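Local atomic coordinates of 2-hydroxychromene-2-carboxylate isomerase (PDB entry 2IMF), a protein that catalyses the reversible, glutathione-dependent isomerisation of 2-hydroxychromene-2-carboxylate to trans-o-hydroxybenzylidenepyruvate in bacterial naphthalene degradation. Residues 15-20 against 74-78; 91-95 against 139-144; 95-101 against 133-137. All blocks are in the same frame, centred on the assembly; numbering follows the deposited sequence.

Contact 1. Residues 15-20 against 74-78; sequences YLANQR and YGIPL. With PO4 (phosphate ion), chain D.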
loop_
_atom_site.group_PDB
_atom_site.type_symbol
_atom_site.label_atom_id
_atom_site.label_comp_id
_atom_site.label_asym_id
_atom_site.label_seq_id
_atom_site.Cartn_x
_atom_site.Cartn_y
_atom_site.Cartn_z
ATOM N N TYR A 15 -1.495 -10.212 9.607
ATOM C CA TYR A 15 -2.319 -10.421 10.759
ATOM C C TYR A 15 -3.649 -9.777 10.450
ATOM O O TYR A 15 -4.725 -10.384 10.659
ATOM C CB TYR A 15 -1.681 -9.715 11.942
ATOM C CG TYR A 15 -2.597 -9.476 13.097
ATOM C CD1 TYR A 15 -3.133 -10.543 13.828
ATOM C CD2 TYR A 15 -2.860 -8.173 13.516
ATOM C CE1 TYR A 15 -3.945 -10.275 14.989
ATOM C CE2 TYR A 15 -3.635 -7.908 14.661
ATOM C CZ TYR A 15 -4.197 -8.998 15.344
ATOM O OH TYR A 15 -4.998 -8.822 16.467
ATOM N N LEU A 16 -3.640 -8.531 9.950
ATOM C CA LEU A 16 -4.892 -7.830 9.616
ATOM C C LEU A 16 -5.662 -8.611 8.524
ATOM O O LEU A 16 -6.877 -8.850 8.614
ATOM C CB LEU A 16 -4.585 -6.466 9.060
ATOM C CG LEU A 16 -4.051 -5.470 10.116
ATOM C CD1 LEU A 16 -3.562 -4.210 9.425
ATOM C CD2 LEU A 16 -5.172 -5.117 11.173
ATOM N N ALA A 17 -4.984 -8.993 7.441
ATOM C CA ALA A 17 -5.639 -9.766 6.372
ATOM C C ALA A 17 -6.214 -11.061 6.876
ATOM O O ALA A 17 -7.336 -11.442 6.455
ATOM C CB ALA A 17 -4.667 -10.012 5.195
ATOM N N ASN A 18 -5.489 -11.780 7.725
ATOM C CA ASN A 18 -6.050 -13.013 8.227
ATOM C C ASN A 18 -7.295 -12.768 9.023
ATOM O O ASN A 18 -8.203 -13.581 8.879
ATOM C CB ASN A 18 -5.004 -13.722 9.089
ATOM C CG ASN A 18 -5.514 -15.008 9.620
ATOM O OD1 ASN A 18 -5.827 -15.899 8.845
ATOM N ND2 ASN A 18 -5.726 -15.063 10.929
ATOM N N GLN A 19 -7.340 -11.712 9.818
ATOM C CA GLN A 19 -8.576 -11.438 10.607
ATOM C C GLN A 19 -9.750 -11.245 9.646
ATOM O O GLN A 19 -10.846 -11.792 9.879
ATOM C CB GLN A 19 -8.357 -10.128 11.421
ATOM C CG GLN A 19 -9.626 -9.457 12.106
ATOM C CD GLN A 19 -10.205 -10.314 13.201
ATOM O OE1 GLN A 19 -9.545 -11.189 13.760
ATOM N NE2 GLN A 19 -11.453 -10.044 13.532
ATOM N N ARG A 20 -9.546 -10.471 8.570
ATOM C CA ARG A 20 -10.676 -10.132 7.707
ATOM C C ARG A 20 -11.032 -11.355 6.920
ATOM O O ARG A 20 -12.235 -11.665 6.782
ATOM C CB ARG A 20 -10.256 -8.989 6.801
ATOM C CG ARG A 20 -11.209 -8.659 5.647
ATOM C CD ARG A 20 -10.973 -7.238 5.364
ATOM N NE ARG A 20 -11.795 -6.669 4.271
ATOM C CZ ARG A 20 -11.750 -5.382 3.934
ATOM N NH1 ARG A 20 -10.909 -4.506 4.532
ATOM N NH2 ARG A 20 -12.471 -4.986 2.895
ATOM N N TYR A 74 -11.002 -2.715 12.406
ATOM C CA TYR A 74 -11.377 -4.125 12.525
ATOM C C TYR A 74 -11.835 -4.529 13.940
ATOM O O TYR A 74 -12.358 -5.638 14.101
ATOM C CB TYR A 74 -10.179 -5.002 12.110
ATOM C CG TYR A 74 -9.860 -5.036 10.615
ATOM C CD1 TYR A 74 -10.517 -4.221 9.673
ATOM C CD2 TYR A 74 -8.875 -5.919 10.147
ATOM C CE1 TYR A 74 -10.206 -4.301 8.332
ATOM C CE2 TYR A 74 -8.559 -5.995 8.818
ATOM C CZ TYR A 74 -9.245 -5.187 7.887
ATOM O OH TYR A 74 -8.919 -5.234 6.554
ATOM N N GLY A 75 -11.631 -3.669 14.917
ATOM C CA GLY A 75 -11.993 -3.959 16.312
ATOM C C GLY A 75 -11.089 -4.936 17.013
ATOM O O GLY A 75 -11.564 -5.669 17.903
ATOM N N ILE A 76 -9.793 -4.936 16.694
ATOM C CA ILE A 76 -8.896 -5.908 17.264
ATOM C C ILE A 76 -7.658 -5.186 17.792
ATOM O O ILE A 76 -7.322 -4.110 17.319
ATOM C CB ILE A 76 -8.489 -6.986 16.206
ATOM C CG1 ILE A 76 -7.682 -6.384 15.026
ATOM C CG2 ILE A 76 -9.694 -7.703 15.693
ATOM C CD1 ILE A 76 -7.320 -7.414 13.949
ATOM N N PRO A 77 -6.913 -5.774 18.766
ATOM C CA PRO A 77 -5.658 -5.200 19.232
ATOM C C PRO A 77 -4.594 -5.459 18.178
ATOM O O PRO A 77 -4.673 -6.426 17.414
ATOM C CB PRO A 77 -5.338 -6.055 20.493
ATOM C CG PRO A 77 -6.031 -7.290 20.304
ATOM C CD PRO A 77 -7.297 -6.968 19.558
ATOM N N LEU A 78 -3.554 -4.673 18.247
ATOM C CA LEU A 78 -2.378 -4.998 17.438
ATOM C C LEU A 78 -1.243 -4.504 18.266
ATOM O O LEU A 78 -1.069 -3.276 18.562
ATOM C CB LEU A 78 -2.442 -4.280 16.064
ATOM C CG LEU A 78 -1.363 -4.721 15.047
ATOM C CD1 LEU A 78 -1.971 -4.472 13.637
ATOM C CD2 LEU A 78 0.004 -4.043 15.219
HETATM P P PO4 D . -11.724 -1.226 2.980
HETATM O O1 PO4 D . -12.149 0.243 3.156
HETATM O O2 PO4 D . -12.912 -2.019 2.436
HETATM O O3 PO4 D . -10.413 -1.342 2.237
HETATM O O4 PO4 D . -11.479 -1.592 4.402
#
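A tyrosine at an interface can do two jobs at once, packing with its ring and bonding with its hydroxyl, and here Tyr-74 and Tyr-15 both do so, one from each segment. Tyr-74, the residue most deeply engaged, lays its ring along the helical segment 15-20: CD2 lies 3.9 Å from Leu-16 CD2, and the ring edge reaches the backbone, with CE2 3.3 Å from Leu-16 O. At the tip, Arg-20 NH1 donates a nearly straight hydrogen bond of 2.9 Å to Tyr-74 OH, which also bonds to Asn-181, a glutathione-site residue. The same guanidinium forms a salt bridge with Glu-188 and holds a phosphate ion, probably from the crystallisation liquor. Helix 12-28 follows the first strand of the thioredoxin-like part of this kappa-class glutathione transferase, whereas 74-78 is the exit from helix 57-74. That exit is a Schellman motif, in which Gly-75 takes a positive phi and turns the chain so that Ile-76 points back at the first helix. Ile-76 CD1 then fills the space between Gln-19 CG, 3.6 Å away, and the Tyr-15 ring, whose CZ is 3.8 Å away. Tyr-15, in turn, sets its ring edge against Leu-78, CD2 to CD1 at 3.8 Å, and its OH donates a short 2.6 Å hydrogen bond to Pro-77 O.

Contact 2. Residues 91-95 against 139-144; sequences IGFYY and AFEHFL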
loop_
_atom_site.group_PDB
_atom_site.type_symbol
_atom_site.label_atom_id
_atom_site.label_comp_id
_atom_site.label_asym_id
_atom_site.label_seq_id
_atom_site.Cartn_x
_atom_site.Cartn_y
_atom_site.Cartn_z
ATOM N N ILE A 91 6.951 -22.713 9.939
ATOM C CA ILE A 91 7.114 -24.149 9.700
ATOM C C ILE A 91 6.003 -24.961 10.399
ATOM O O ILE A 91 5.414 -25.924 9.848
ATOM C CB ILE A 91 8.434 -24.584 10.209
ATOM C CG1 ILE A 91 9.561 -24.073 9.318
ATOM C CG2 ILE A 91 8.412 -26.126 10.298
ATOM C CD1 ILE A 91 11.040 -24.232 9.870
ATOM N N GLY A 92 5.651 -24.538 11.616
ATOM C CA GLY A 92 4.678 -25.264 12.376
ATOM C C GLY A 92 3.302 -25.305 11.734
ATOM O O GLY A 92 2.486 -26.212 12.030
ATOM N N PHE A 93 3.000 -24.345 10.846
ATOM C CA PHE A 93 1.747 -24.405 10.117
ATOM C C PHE A 93 1.594 -25.757 9.401
ATOM O O PHE A 93 0.485 -26.215 9.253
ATOM C CB PHE A 93 1.659 -23.240 9.085
ATOM C CG PHE A 93 0.549 -23.431 8.091
ATOM C CD1 PHE A 93 -0.720 -23.151 8.465
ATOM C CD2 PHE A 93 0.785 -23.931 6.799
ATOM C CE1 PHE A 93 -1.788 -23.404 7.633
ATOM C CE2 PHE A 93 -0.258 -24.183 5.937
ATOM C CZ PHE A 93 -1.529 -23.902 6.365
ATOM N N TYR A 94 2.675 -26.318 8.921
ATOM C CA TYR A 94 2.585 -27.570 8.191
ATOM C C TYR A 94 2.320 -28.780 9.066
ATOM O O TYR A 94 2.164 -29.886 8.507
ATOM C CB TYR A 94 3.842 -27.705 7.306
ATOM C CG TYR A 94 3.815 -26.559 6.284
ATOM C CD1 TYR A 94 2.909 -26.624 5.230
ATOM C CD2 TYR A 94 4.585 -25.391 6.459
ATOM C CE1 TYR A 94 2.742 -25.552 4.341
ATOM C CE2 TYR A 94 4.467 -24.327 5.585
ATOM C CZ TYR A 94 3.501 -24.396 4.565
ATOM O OH TYR A 94 3.329 -23.359 3.675
ATOM N N TYR A 95 2.187 -28.621 10.373
ATOM C CA TYR A 95 1.688 -29.726 11.204
ATOM C C TYR A 95 0.155 -29.790 11.131
ATOM O O TYR A 95 -0.377 -30.806 11.514
ATOM C CB TYR A 95 2.070 -29.406 12.652
ATOM C CG TYR A 95 1.900 -30.554 13.644
ATOM C CD1 TYR A 95 2.920 -31.482 13.747
ATOM C CD2 TYR A 95 0.800 -30.625 14.536
ATOM C CE1 TYR A 95 2.844 -32.547 14.676
ATOM C CE2 TYR A 95 0.729 -31.687 15.468
ATOM C CZ TYR A 95 1.775 -32.547 15.524
ATOM O OH TYR A 95 1.633 -33.595 16.452
ATOM N N ALA A 139 5.181 -34.103 20.099
ATOM C CA ALA A 139 5.150 -34.438 18.680
ATOM C C ALA A 139 5.284 -33.145 17.889
ATOM O O ALA A 139 5.975 -33.139 16.870
ATOM C CB ALA A 139 3.847 -35.152 18.387
ATOM N N PHE A 140 4.627 -32.052 18.294
ATOM C CA PHE A 140 4.720 -30.793 17.532
ATOM C C PHE A 140 6.126 -30.268 17.569
ATOM O O PHE A 140 6.662 -29.859 16.568
ATOM C CB PHE A 140 3.654 -29.803 18.054
ATOM C CG PHE A 140 3.644 -28.486 17.352
ATOM C CD1 PHE A 140 3.496 -28.411 15.996
ATOM C CD2 PHE A 140 3.747 -27.302 18.072
ATOM C CE1 PHE A 140 3.502 -27.176 15.298
ATOM C CE2 PHE A 140 3.687 -26.080 17.439
ATOM C CZ PHE A 140 3.624 -25.972 16.065
ATOM N N GLU A 141 6.710 -30.264 18.750
ATOM C CA GLU A 141 8.043 -29.702 18.873
ATOM C C GLU A 141 9.041 -30.532 18.047
ATOM O O GLU A 141 9.964 -30.019 17.395
ATOM C CB GLU A 141 8.490 -29.685 20.332
ATOM C CG GLU A 141 7.737 -28.612 21.128
ATOM C CD GLU A 141 8.010 -28.645 22.597
ATOM O OE1 GLU A 141 8.638 -29.607 23.117
ATOM O OE2 GLU A 141 7.522 -27.714 23.257
ATOM N N HIS A 142 8.855 -31.871 18.032
ATOM C CA HIS A 142 9.718 -32.698 17.194
ATOM C C HIS A 142 9.499 -32.366 15.724
ATOM O O HIS A 142 10.472 -32.310 14.950
ATOM C CB HIS A 142 9.451 -34.202 17.440
ATOM C CG HIS A 142 10.147 -34.728 18.651
ATOM N ND1 HIS A 142 9.760 -34.419 19.944
ATOM C CD2 HIS A 142 11.276 -35.479 18.760
ATOM C CE1 HIS A 142 10.629 -34.959 20.800
ATOM N NE2 HIS A 142 11.522 -35.641 20.108
ATOM N N PHE A 143 8.249 -32.207 15.310
ATOM C CA PHE A 143 7.973 -31.807 13.933
ATOM C C PHE A 143 8.712 -30.508 13.557
ATOM O O PHE A 143 9.342 -30.396 12.484
ATOM C CB PHE A 143 6.470 -31.656 13.731
ATOM C CG PHE A 143 6.115 -31.161 12.354
ATOM C CD1 PHE A 143 6.014 -32.062 11.269
ATOM C CD2 PHE A 143 5.880 -29.786 12.124
ATOM C CE1 PHE A 143 5.740 -31.575 10.010
ATOM C CE2 PHE A 143 5.582 -29.342 10.850
ATOM C CZ PHE A 143 5.528 -30.258 9.804
ATOM N N LEU A 144 8.646 -29.508 14.438
ATOM C CA LEU A 144 9.313 -28.184 14.142
ATOM C C LEU A 144 10.768 -28.299 13.796
ATOM O O LEU A 144 11.258 -27.520 12.980
ATOM C CB LEU A 144 9.201 -27.250 15.341
ATOM C CG LEU A 144 7.758 -26.835 15.559
ATOM C CD1 LEU A 144 7.639 -25.994 16.835
ATOM C CD2 LEU A 144 7.227 -26.094 14.404
#
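Three aromatic rings, Tyr-95, Phe-140 and Phe-143, meet in a cluster that holds this contact together without a single hydrogen bond between the segments. Tyr-95 plays both roles of the T-shaped pair: its face receives the edge of Phe-140 (centroids 5.1 Å apart, planes at 66°), while its own edge is directed at the face of Phe-143 in an offset version (5.4 Å, 65°). Phe-140 CA adds a CH-pi contact, 4.2 Å from the centroid of the Tyr-95 ring. The cluster joins two parts of the helical region of this DsbA-like protein, residues 91-95, on and following helix 87-92, and helix 137-145. Close approach of the backbones depends on Gly-92, whose CA sits 5.8 Å from Leu-144 CA and 3.4 Å from Leu-144 CD2; a beta carbon there would collide with Phe-140 CZ. Beside it, Ile-91 CG2 touches Phe-143 CE2 and Leu-144 CD2, both at 4.3 Å, and Tyr-94 CB lies 3.9 Å from Phe-143 CZ.

Contact 3. Residues 95-101 against 133-137; sequences YSGAEAQ and LGWDR. With CXS (3-cyclohexyl-1-propylsulfonic acid), chain G.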
loop_
_atom_site.group_PDB
_atom_site.type_symbol
_atom_site.label_atom_id
_atom_site.label_comp_id
_atom_site.label_asym_id
_atom_site.label_seq_id
_atom_site.Cartn_x
_atom_site.Cartn_y
_atom_site.Cartn_z
ATOM N N TYR A 95 2.187 -28.621 10.373
ATOM C CA TYR A 95 1.688 -29.726 11.204
ATOM C C TYR A 95 0.155 -29.790 11.131
ATOM O O TYR A 95 -0.377 -30.806 11.514
ATOM C CB TYR A 95 2.070 -29.406 12.652
ATOM C CG TYR A 95 1.900 -30.554 13.644
ATOM C CD1 TYR A 95 2.920 -31.482 13.747
ATOM C CD2 TYR A 95 0.800 -30.625 14.536
ATOM C CE1 TYR A 95 2.844 -32.547 14.676
ATOM C CE2 TYR A 95 0.729 -31.687 15.468
ATOM C CZ TYR A 95 1.775 -32.547 15.524
ATOM O OH TYR A 95 1.633 -33.595 16.452
ATOM N N SER A 96 -0.554 -28.729 10.737
ATOM C CA SER A 96 -1.987 -28.697 10.870
ATOM C C SER A 96 -2.613 -29.570 9.811
ATOM O O SER A 96 -2.031 -29.818 8.757
ATOM C CB SER A 96 -2.501 -27.258 10.808
ATOM O OG SER A 96 -2.269 -26.633 9.565
ATOM N N GLY A 97 -3.804 -30.070 10.141
ATOM C CA GLY A 97 -4.447 -31.089 9.277
ATOM C C GLY A 97 -5.439 -30.446 8.326
ATOM O O GLY A 97 -5.062 -29.699 7.418
ATOM N N ALA A 98 -6.719 -30.692 8.553
ATOM C CA ALA A 98 -7.708 -30.190 7.634
ATOM C C ALA A 98 -8.023 -28.745 7.964
ATOM O O ALA A 98 -7.433 -28.156 8.893
ATOM C CB ALA A 98 -8.963 -31.052 7.669
ATOM N N GLU A 99 -8.962 -28.197 7.202
ATOM C CA GLU A 99 -9.156 -26.763 7.088
ATOM C C GLU A 99 -9.414 -26.112 8.422
ATOM O O GLU A 99 -8.890 -25.017 8.655
ATOM C CB GLU A 99 -10.296 -26.450 6.104
ATOM C CG GLU A 99 -10.817 -24.997 6.141
ATOM C CD GLU A 99 -9.910 -23.981 5.429
ATOM O OE1 GLU A 99 -8.712 -24.269 5.180
ATOM O OE2 GLU A 99 -10.421 -22.877 5.125
ATOM N N ALA A 100 -10.212 -26.746 9.286
ATOM C CA ALA A 100 -10.622 -26.077 10.523
ATOM C C ALA A 100 -9.366 -25.883 11.368
ATOM O O ALA A 100 -9.224 -24.870 12.047
ATOM C CB ALA A 100 -11.645 -26.884 11.280
ATOM N N GLN A 101 -8.508 -26.897 11.352
ATOM C CA GLN A 101 -7.356 -26.917 12.269
ATOM C C GLN A 101 -6.240 -26.047 11.678
ATOM O O GLN A 101 -5.484 -25.434 12.414
ATOM C CB GLN A 101 -6.881 -28.328 12.604
ATOM C CG GLN A 101 -7.646 -29.084 13.759
ATOM C CD GLN A 101 -7.444 -28.471 15.161
ATOM O OE1 GLN A 101 -7.923 -27.362 15.444
ATOM N NE2 GLN A 101 -6.751 -29.201 16.044
ATOM N N LEU A 133 -4.732 -25.983 20.817
ATOM C CA LEU A 133 -5.250 -26.733 19.690
ATOM C C LEU A 133 -5.546 -28.182 20.024
ATOM O O LEU A 133 -6.051 -28.911 19.162
ATOM C CB LEU A 133 -4.261 -26.690 18.517
ATOM C CG LEU A 133 -4.075 -25.271 17.971
ATOM C CD1 LEU A 133 -3.168 -25.364 16.858
ATOM C CD2 LEU A 133 -5.496 -24.706 17.485
ATOM N N GLY A 134 -5.161 -28.650 21.201
ATOM C CA GLY A 134 -5.330 -30.074 21.495
ATOM C C GLY A 134 -4.316 -30.969 20.841
ATOM O O GLY A 134 -4.633 -32.161 20.581
ATOM N N TRP A 135 -3.092 -30.476 20.593
ATOM C CA TRP A 135 -2.042 -31.215 19.995
ATOM C C TRP A 135 -1.090 -31.768 21.016
ATOM O O TRP A 135 -1.109 -31.356 22.178
ATOM C CB TRP A 135 -1.242 -30.300 19.076
ATOM C CG TRP A 135 -1.953 -29.883 17.838
ATOM C CD1 TRP A 135 -3.152 -30.363 17.329
ATOM C CD2 TRP A 135 -1.457 -28.948 16.866
ATOM N NE1 TRP A 135 -3.416 -29.728 16.129
ATOM C CE2 TRP A 135 -2.375 -28.883 15.818
ATOM C CE3 TRP A 135 -0.303 -28.172 16.787
ATOM C CZ2 TRP A 135 -2.215 -28.030 14.691
ATOM C CZ3 TRP A 135 -0.135 -27.321 15.678
ATOM C CH2 TRP A 135 -1.067 -27.288 14.635
ATOM N N ASP A 136 -0.331 -32.787 20.626
ATOM C CA ASP A 136 0.717 -33.374 21.432
ATOM C C ASP A 136 1.970 -32.511 21.351
ATOM O O ASP A 136 2.604 -32.355 20.311
ATOM C CB ASP A 136 0.946 -34.794 20.883
ATOM C CG ASP A 136 1.974 -35.583 21.673
ATOM O OD1 ASP A 136 3.180 -35.229 21.820
ATOM O OD2 ASP A 136 1.521 -36.648 22.169
ATOM N N ARG A 137 2.242 -31.854 22.479
ATOM C CA ARG A 137 3.316 -30.884 22.480
ATOM C C ARG A 137 4.616 -31.461 22.005
ATOM O O ARG A 137 5.281 -30.872 21.193
ATOM C CB ARG A 137 3.544 -30.485 23.957
ATOM C CG ARG A 137 4.677 -29.501 24.098
ATOM C CD ARG A 137 5.310 -29.487 25.543
ATOM N NE ARG A 137 5.464 -30.827 26.149
ATOM C CZ ARG A 137 6.518 -31.634 25.973
ATOM N NH1 ARG A 137 7.599 -31.239 25.294
ATOM N NH2 ARG A 137 6.465 -32.849 26.520
HETATM S S CXS G . -4.799 -31.637 13.512
HETATM O O1 CXS G . -4.412 -30.298 12.924
HETATM O O2 CXS G . -5.684 -32.321 12.475
HETATM O O3 CXS G . -5.489 -31.462 14.788
HETATM C C1 CXS G . -3.394 -32.526 13.773
HETATM C C2 CXS G . -2.628 -32.946 12.540
HETATM C C3 CXS G . -1.216 -33.436 12.808
HETATM N N CXS G . -0.554 -33.553 11.549
HETATM C C4 CXS G . 0.802 -34.043 11.433
HETATM C C5 CXS G . 1.372 -35.076 12.388
HETATM C C6 CXS G . 2.868 -35.393 12.301
HETATM C C7 CXS G . 3.414 -35.305 10.890
HETATM C C8 CXS G . 3.032 -33.998 10.223
HETATM C C9 CXS G . 1.537 -33.812 10.124
#
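In this surface contact of the helical region of the DsbA-like fold, segment 133-137 links two helices: a Schellman motif at Gly-134 ends helix 125-133, and Asp-136 is the N-cap of helix 137-145, its OD1 accepting from Ala-139 N. The side chains of 95-101 meet it in well-defined rotamers. With chi1 t, Tyr-95 swings its ring across to Trp-135, whose chi1 is m; the tyrosine edge meets the face of the indole six-membered ring, centroids 4.8 Å apart and planes at 59°, with CD2 3.5 Å from Trp-135 CE3. Ser-96, at chi1 p, turns its OG back to Phe-93 O and leaves CB against the indole, 4.0 Å from Trp-135 CZ2. Gln-101 folds through two m angles, so that its amide reaches the end of helix 125-133 and NE2 donates to Leu-133 O at 3.2 Å. The sulfonate of 3-cyclohexyl-1-propylsulfonic acid (CXS), probably from the crystallisation liquor, sits beside it: CXS O3 accepts from both Gln-101 NE2 at 2.9 Å and Trp-135 NE1 at 3.0 Å.

Overall arrangement
Read from the N terminus, the chain leaves its first strand, 2-7, enters helix 12-28, and passes through strand 31-36, helix 39-46 and helix 57-74; contact 1 closes the loop where the exit of helix 57-74 meets helix 12-28, tying the thioredoxin-like part to the helical region. Both remaining contacts open after contact 1 has closed and do not touch it; their centres lie about 25 Å and 22 Å from its own. Contact 2 spans the longer loop, from helix 87-92 to helix 137-145, and contact 3 nests within it, joining the start of helix 99-115 to the turn after helix 125-133. The two share Tyr-95 and also meet where Phe-140 CE1 lies 3.7 Å from Trp-135 CZ3, making one continuous aromatic patch.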